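Local atomic coordinates of carboxypeptidase 1 (Deinococcus radiodurans str. R1, PDB entry 5GIV), a protein that is a zinc metallocarboxypeptidase of the M32 family that probably releases amino acids one after another, with broad specificity, from the C-terminus of peptides. Residues P101-F104 with V105-F108; D93-K96 with A97-P101. All coordinates share one frame; numbering follows the deposited sequence.

Contact 1. Residues P101-F104 with V105-F108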
loop_
_atom_site.group_PDB
_atom_site.type_symbol
_atom_site.label_atom_id
_atom_site.label_comp_id
_atom_site.label_asym_id
_atom_site.label_seq_id
_atom_site.Cartn_x
_atom_site.Cartn_y
_atom_site.Cartn_z
ATOM N N PRO A 101 -23.789 -12.495 17.080
ATOM C CA PRO A 101 -24.649 -11.676 16.218
ATOM C C PRO A 101 -23.875 -10.555 15.541
ATOM O O PRO A 101 -22.996 -9.932 16.145
ATOM C CB PRO A 101 -25.698 -11.118 17.190
ATOM C CG PRO A 101 -25.691 -12.050 18.349
ATOM C CD PRO A 101 -24.283 -12.556 18.467
ATOM N N ALA A 102 -24.220 -10.293 14.274
ATOM C CA ALA A 102 -23.557 -9.231 13.520
ATOM C C ALA A 102 -23.695 -7.880 14.216
ATOM O O ALA A 102 -22.768 -7.060 14.186
ATOM C CB ALA A 102 -24.120 -9.157 12.102
ATOM N N GLU A 103 -24.843 -7.625 14.845
ATOM C CA GLU A 103 -24.999 -6.391 15.608
ATOM C C GLU A 103 -23.889 -6.250 16.641
ATOM O O GLU A 103 -23.246 -5.200 16.751
ATOM C CB GLU A 103 -26.364 -6.366 16.294
ATOM C CG GLU A 103 -27.262 -5.247 15.823
ATOM C CD GLU A 103 -26.524 -3.924 15.698
ATOM O OE1 GLU A 103 -26.057 -3.601 14.578
ATOM O OE2 GLU A 103 -26.397 -3.214 16.724
ATOM N N PHE A 104 -23.654 -7.314 17.407
ATOM C CA PHE A 104 -22.642 -7.283 18.457
ATOM C C PHE A 104 -21.242 -7.123 17.876
ATOM O O PHE A 104 -20.387 -6.469 18.477
ATOM C CB PHE A 104 -22.727 -8.550 19.302
ATOM C CG PHE A 104 -21.780 -8.562 20.454
ATOM C CD1 PHE A 104 -22.151 -8.004 21.668
ATOM C CD2 PHE A 104 -20.524 -9.120 20.332
ATOM C CE1 PHE A 104 -21.292 -8.010 22.738
ATOM C CE2 PHE A 104 -19.658 -9.124 21.398
ATOM C CZ PHE A 104 -20.041 -8.568 22.602
ATOM N N VAL A 105 -20.976 -7.743 16.727
ATOM C CA VAL A 105 -19.667 -7.591 16.099
ATOM C C VAL A 105 -19.383 -6.121 15.831
ATOM O O VAL A 105 -18.295 -5.615 16.125
ATOM C CB VAL A 105 -19.596 -8.415 14.801
ATOM C CG1 VAL A 105 -18.256 -8.190 14.090
ATOM C CG2 VAL A 105 -19.847 -9.888 15.087
ATOM N N ARG A 106 -20.375 -5.409 15.287
ATOM C CA ARG A 106 -20.198 -3.999 14.950
ATOM C C ARG A 106 -20.071 -3.129 16.193
ATOM O O ARG A 106 -19.241 -2.214 16.231
ATOM C CB ARG A 106 -21.357 -3.527 14.070
ATOM C CG ARG A 106 -21.281 -4.028 12.625
ATOM C CD ARG A 106 -22.361 -3.392 11.763
ATOM N NE ARG A 106 -23.689 -3.810 12.203
ATOM C CZ ARG A 106 -24.337 -4.867 11.721
ATOM N NH1 ARG A 106 -23.785 -5.610 10.766
ATOM N NH2 ARG A 106 -25.541 -5.174 12.190
ATOM N N GLU A 107 -20.887 -3.387 17.215
ATOM C CA GLU A 107 -20.807 -2.583 18.430
ATOM C C GLU A 107 -19.432 -2.715 19.078
ATOM O O GLU A 107 -18.798 -1.715 19.429
ATOM C CB GLU A 107 -21.917 -2.984 19.407
ATOM C CG GLU A 107 -21.943 -2.130 20.669
ATOM C CD GLU A 107 -22.770 -2.733 21.794
ATOM O OE1 GLU A 107 -23.199 -3.902 21.671
ATOM O OE2 GLU A 107 -22.999 -2.027 22.805
ATOM N N PHE A 108 -18.959 -3.950 19.251
ATOM C CA PHE A 108 -17.643 -4.176 19.839
ATOM C C PHE A 108 -16.547 -3.544 18.982
ATOM O O PHE A 108 -15.637 -2.882 19.498
ATOM C CB PHE A 108 -17.411 -5.684 20.005
ATOM C CG PHE A 108 -16.455 -6.042 21.112
ATOM C CD1 PHE A 108 -15.622 -5.094 21.670
ATOM C CD2 PHE A 108 -16.404 -7.334 21.603
ATOM C CE1 PHE A 108 -14.752 -5.432 22.690
ATOM C CE2 PHE A 108 -15.532 -7.675 22.623
ATOM C CZ PHE A 108 -14.708 -6.720 23.164
HETATM O O HOH W 1 -24.739 -1.374 13.624
#
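Phe104 and Phe108, one helical turn apart, set their side chains side by side in the first two turns of helix 102-122, for which Pro101 is the N-cap residue. Proline is well accommodated just before a helix, since its nitrogen has no hydrogen that would need a partner; its carbonyl O opens the helical ladder by accepting from Val105 N. Three further i to i+4 bonds follow, ending with Phe108 N to Phe104 O at 3.0 Å. Phe104 is the buried residue of the group. With CG anti to the backbone N (chi1 -176°), its ring leans out against Leu141 and Ala145 of helix 128-147 and meets Tyr148 edge-to-face. Phe108 CD2 comes 3.7 Å from CE2 of Phe104, the ring planes steeply inclined at 75°. Val105 CG2, beside its own backbone N, turns back to 3.3 Å from Pro101 O, and the side chain also packs on His58.

Glu103 and Arg106, both exposed, are long, oppositely charged side chains able to meet over the helix surface. Arg106 bends at chi3 and swings its guanidinium back over Ala102 O, which lies 3.7 Å above the centre of one face. In the plane of that group, Arg106 NH2 gives a salt-bridging hydrogen bond of 2.9 Å to the anti lone pair of Glu103 OE1; Arg106 NE adds a weak one. A water closes the arrangement, donating to Glu103 OE1 at 2.8 Å and accepting from Arg106 NE at 3.0 Å.

Contact 2. Residues D93-K96 with A97-P101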
loop_
_atom_site.group_PDB
_atom_site.type_symbol
_atom_site.label_atom_id
_atom_site.label_comp_id
_atom_site.label_asym_id
_atom_site.label_seq_id
_atom_site.Cartn_x
_atom_site.Cartn_y
_atom_site.Cartn_z
ATOM N N ASP A 93 -14.748 -22.383 11.700
ATOM C CA ASP A 93 -14.751 -20.935 11.509
ATOM C C ASP A 93 -16.170 -20.444 11.256
ATOM O O ASP A 93 -16.606 -19.434 11.821
ATOM C CB ASP A 93 -13.850 -20.533 10.336
ATOM C CG ASP A 93 -12.387 -20.906 10.544
ATOM O OD1 ASP A 93 -11.970 -21.204 11.687
ATOM O OD2 ASP A 93 -11.639 -20.878 9.543
ATOM N N PHE A 94 -16.920 -21.170 10.428
ATOM C CA PHE A 94 -18.298 -20.781 10.163
ATOM C C PHE A 94 -19.134 -20.810 11.437
ATOM O O PHE A 94 -20.007 -19.956 11.636
ATOM C CB PHE A 94 -18.905 -21.688 9.097
ATOM C CG PHE A 94 -20.265 -21.252 8.645
ATOM C CD1 PHE A 94 -21.402 -21.680 9.309
ATOM C CD2 PHE A 94 -20.409 -20.407 7.557
ATOM C CE1 PHE A 94 -22.661 -21.275 8.888
ATOM C CE2 PHE A 94 -21.665 -19.999 7.135
ATOM C CZ PHE A 94 -22.786 -20.433 7.800
ATOM N N GLU A 95 -18.904 -21.801 12.301
ATOM C CA GLU A 95 -19.647 -21.874 13.552
ATOM C C GLU A 95 -19.418 -20.633 14.407
ATOM O O GLU A 95 -20.373 -19.948 14.792
ATOM C CB GLU A 95 -19.248 -23.137 14.313
ATOM C CG GLU A 95 -19.812 -23.233 15.722
ATOM C CD GLU A 95 -21.314 -23.368 15.732
ATOM O OE1 GLU A 95 -21.875 -23.773 14.686
ATOM O OE2 GLU A 95 -21.932 -23.093 16.785
ATOM N N LYS A 96 -18.154 -20.302 14.689
ATOM C CA LYS A 96 -17.884 -19.154 15.557
ATOM C C LYS A 96 -18.287 -17.841 14.896
ATOM O O LYS A 96 -18.765 -16.926 15.574
ATOM C CB LYS A 96 -16.417 -19.124 15.994
ATOM C CG LYS A 96 -15.395 -19.246 14.896
ATOM C CD LYS A 96 -14.016 -19.492 15.496
ATOM C CE LYS A 96 -13.950 -20.808 16.272
ATOM N NZ LYS A 96 -12.611 -20.964 16.937
ATOM N N ALA A 97 -18.115 -17.730 13.576
ATOM C CA ALA A 97 -18.431 -16.467 12.914
ATOM C C ALA A 97 -19.924 -16.173 12.963
ATOM O O ALA A 97 -20.318 -15.003 13.041
ATOM C CB ALA A 97 -17.942 -16.485 11.470
ATOM N N THR A 98 -20.766 -17.213 12.937
ATOM C CA THR A 98 -22.209 -17.018 13.004
ATOM C C THR A 98 -22.733 -17.073 14.428
ATOM O O THR A 98 -23.857 -16.626 14.679
ATOM C CB THR A 98 -22.952 -18.081 12.173
ATOM O OG1 THR A 98 -22.645 -19.401 12.659
ATOM C CG2 THR A 98 -22.575 -17.978 10.706
ATOM N N ARG A 99 -21.939 -17.582 15.368
ATOM C CA ARG A 99 -22.390 -17.662 16.752
ATOM C C ARG A 99 -22.635 -16.271 17.321
ATOM O O ARG A 99 -23.560 -16.069 18.115
ATOM C CB ARG A 99 -21.355 -18.404 17.597
ATOM C CG ARG A 99 -21.804 -18.673 19.025
ATOM C CD ARG A 99 -22.698 -19.911 19.083
ATOM N NE ARG A 99 -21.929 -21.118 18.777
ATOM C CZ ARG A 99 -21.256 -21.830 19.678
ATOM N NH1 ARG A 99 -21.256 -21.476 20.956
ATOM N NH2 ARG A 99 -20.575 -22.901 19.301
ATOM N N ILE A 100 -21.797 -15.308 16.955
ATOM C CA ILE A 100 -21.861 -13.962 17.513
ATOM C C ILE A 100 -22.718 -13.108 16.585
ATOM O O ILE A 100 -22.397 -13.003 15.389
ATOM C CB ILE A 100 -20.463 -13.357 17.690
ATOM C CG1 ILE A 100 -19.586 -14.308 18.509
ATOM C CG2 ILE A 100 -20.553 -11.975 18.343
ATOM C CD1 ILE A 100 -18.156 -13.845 18.653
ATOM N N PRO A 101 -23.789 -12.495 17.080
ATOM C CA PRO A 101 -24.649 -11.676 16.218
ATOM C C PRO A 101 -23.875 -10.555 15.541
ATOM O O PRO A 101 -22.996 -9.932 16.145
ATOM C CB PRO A 101 -25.698 -11.118 17.190
ATOM C CG PRO A 101 -25.691 -12.050 18.349
ATOM C CD PRO A 101 -24.283 -12.556 18.467
#
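Ala97 N bonds to Asp93 O at 2.9 Å, a regular alpha-helical link, but by Arg99 the last turn of helix 81-99 is fraying: Arg99 N makes only weak bonds, to Glu95 O and Lys96 O, before Ile100 leaves helical angles. This is the C-terminal turn of a helix, with i to i+4 side-chain pairs running along it. On the side facing helix 43-62 alanine fits, the small CB of Ala97 lying 3.3 Å from Asp93 O and the side chain touching Thr62.

Thr98 serves with both branches. Its methyl CG2 sits over one face of the Phe94 ring, 3.9 Å from the centroid and shifted toward the rim, a CH-pi contact. Its hydroxyl OG1, held between the backbone N and the carbonyl carbon (chi1 60°), turns back to the preceding turn, 2.9 Å from Phe94 O and 3.2 Å from Glu95 O. The polar branch thus stays close to helix carbonyls while the methyl faces the ring.

Glu95 and Arg99 suit an i to i+4 salt bridge, long enough to meet over the helix surface. Arg99 folds at chi2 and chi3 and grips a single oxygen side-on, while NH2 also reaches Glu151 and NH1 reaches Tyr148 O. A leucine in place of Arg99 would probably leave the carboxylates of Glu95 and Glu151 without their shared positive mate and Tyr148 O without this donor. The carboxylate and guanidinium planes stand 59° apart, with Glu95 OE2 2.8 Å from Arg99 NE and 2.9 Å from Arg99 NH2.

How the contacts relate
Contact 2 comes first along the chain, closing helix 81-99, and contact 1 follows at once, starting helix 102-122; their centres are about 12 Å apart. Pro101 belongs to both, and with Ile100 it forms the short connection at which the chain changes from one helix to the next. Across this bend Val105 CG2 packs 3.9 Å from Ile100 CG2. Both ends also share surroundings: residues of each touch helix 43-62, and residues of both contacts meet Tyr148. The pair therefore forms one helix-to-helix junction at the surface of the largely helical M32 fold, away from the zinc site of His266, His270 and Glu296.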